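Local coordinates for putative TetR-family transcriptional regulator (PDB 2HXO), which probably binds cis-regulatory DNA through a helix-turn-helix motif and acts as a TetR-family transcription factor in Streptomyces coelicolor, at residues 154-159 / 220-225. Residues are numbered along the deposited sequence; the frame is centred on the assembly and turned at random.
Sequences MHYILG and AGITLV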
# COMPACT_ATOMS: atom_id res chain seq x y z
N MSE A 154 -6.19 2.79 -7.78
CA MSE A 154 -5.24 1.70 -7.65
C MSE A 154 -4.35 1.81 -6.41
O MSE A 154 -4.23 0.87 -5.63
CB MSE A 154 -4.36 1.65 -8.89
CG MSE A 154 -3.24 0.67 -8.74
SE MSE A 154 -3.95 -1.11 -8.83
CE MSE A 154 -3.88 -1.27 -10.77
N HIS A 155 -3.70 2.96 -6.24
CA HIS A 155 -2.82 3.14 -5.10
C HIS A 155 -3.59 2.98 -3.80
O HIS A 155 -3.07 2.46 -2.81
CB HIS A 155 -2.16 4.53 -5.11
CG HIS A 155 -1.04 4.68 -6.10
ND1 HIS A 155 -0.62 5.75 -6.81
CD2 HIS A 155 -0.17 3.66 -6.39
CE1 HIS A 155 0.49 5.36 -7.51
NE2 HIS A 155 0.74 4.09 -7.24
N TYR A 156 -4.82 3.47 -3.77
CA TYR A 156 -5.62 3.33 -2.57
C TYR A 156 -5.87 1.85 -2.30
O TYR A 156 -5.70 1.37 -1.18
CB TYR A 156 -6.96 4.04 -2.68
CG TYR A 156 -7.82 3.69 -1.50
CD1 TYR A 156 -7.63 4.33 -0.27
CD2 TYR A 156 -8.73 2.63 -1.57
CE1 TYR A 156 -8.33 3.91 0.87
CE2 TYR A 156 -9.42 2.20 -0.44
CZ TYR A 156 -9.22 2.84 0.77
OH TYR A 156 -9.95 2.43 1.86
N ILE A 157 -6.28 1.13 -3.33
CA ILE A 157 -6.56 -0.29 -3.17
C ILE A 157 -5.35 -1.08 -2.66
O ILE A 157 -5.47 -1.88 -1.72
CB ILE A 157 -7.07 -0.88 -4.49
CG1 ILE A 157 -8.45 -0.29 -4.80
CG2 ILE A 157 -7.14 -2.40 -4.40
CD1 ILE A 157 -8.96 -0.51 -6.20
N LEU A 158 -4.18 -0.84 -3.26
CA LEU A 158 -2.95 -1.52 -2.85
C LEU A 158 -2.57 -1.22 -1.41
O LEU A 158 -2.05 -2.07 -0.69
CB LEU A 158 -1.79 -1.10 -3.76
CG LEU A 158 -1.52 -1.87 -5.04
CD1 LEU A 158 -2.80 -2.16 -5.82
CD2 LEU A 158 -0.56 -1.05 -5.87
N GLY A 159 -2.83 0.01 -0.99
CA GLY A 159 -2.49 0.42 0.36
C GLY A 159 -3.38 -0.18 1.43
O GLY A 159 -2.90 -0.62 2.48
N ALA A 220 -15.39 2.25 2.47
CA ALA A 220 -15.65 3.66 2.79
C ALA A 220 -14.53 4.51 2.19
O ALA A 220 -14.80 5.57 1.62
CB ALA A 220 -15.70 3.86 4.30
N GLY A 221 -13.30 4.03 2.30
CA GLY A 221 -12.17 4.77 1.74
C GLY A 221 -12.26 4.89 0.22
O GLY A 221 -12.02 5.97 -0.34
N ILE A 222 -12.61 3.79 -0.44
CA ILE A 222 -12.74 3.79 -1.89
C ILE A 222 -13.86 4.76 -2.27
O ILE A 222 -13.73 5.54 -3.22
CB ILE A 222 -13.02 2.34 -2.43
CG1 ILE A 222 -12.62 2.23 -3.90
CG2 ILE A 222 -14.49 1.98 -2.30
CD1 ILE A 222 -11.14 2.40 -4.17
N THR A 223 -14.95 4.74 -1.51
CA THR A 223 -16.09 5.65 -1.77
C THR A 223 -15.66 7.12 -1.63
O THR A 223 -16.10 7.99 -2.39
CB THR A 223 -17.26 5.29 -0.83
OG1 THR A 223 -17.70 3.97 -1.15
CG2 THR A 223 -18.41 6.27 -0.98
N LEU A 224 -14.80 7.37 -0.65
CA LEU A 224 -14.26 8.71 -0.41
C LEU A 224 -13.44 9.15 -1.65
O LEU A 224 -13.56 10.28 -2.12
CB LEU A 224 -13.34 8.67 0.81
CG LEU A 224 -13.54 9.65 1.96
CD1 LEU A 224 -14.99 10.07 2.08
CD2 LEU A 224 -13.03 8.98 3.23
N VAL A 225 -12.62 8.25 -2.18
CA VAL A 225 -11.84 8.58 -3.37
C VAL A 225 -12.79 8.81 -4.55
O VAL A 225 -12.62 9.76 -5.31
CB VAL A 225 -10.83 7.45 -3.74
CG1 VAL A 225 -10.02 7.87 -4.97
CG2 VAL A 225 -9.89 7.19 -2.56
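With CG anti to its backbone N (chi1 171°), Y156 sends its phenol from helix 146-166 across to helix 214-230, while I222 swings CG1 anti to its own N and the second torsion (chi2 65°) then sets CD1 beside the ring. The two helices run nearly antiparallel, the axes of the short segments 10.3 Å apart, and Y156 carries the largest share of the surface buried between them. Its ring lies along the backbone of the opposite helix: the carbonyl carbon of G221 sits over one face, and Y156 CE2 comes within 3.6 Å of I222 N. Glycine makes this possible, because Y156 OH rests 3.2 Å from G221 CA, where a beta carbon would clash. Farther back along the ring, I222 CD1 approaches Y156 CD2 obliquely at 3.6 Å. The same methyl also reaches I157 CG1, at 3.9 Å, so one isoleucine tip serves two neighbouring residues of the facing helix. V225 CG2 meets Y156 CG more loosely at 4.2 Å, again obliquely. Around the pair, I157 continues onto A95 and L98 of helix 87-104, and V225 packs against V225 of the second subunit; both helices touch that subunit, consistent with the four-helix bundle through which TetR-family C-terminal domains commonly dimerise. Between the segments the contacts are of van der Waals kind, with side chains and helix backbone both taking part, yet the buried phenol has a polar partner: Y156 OH hydrogen-bonds to F218 O, one turn before I222, so a directional bond fixes the tip of a ring otherwise held by shape.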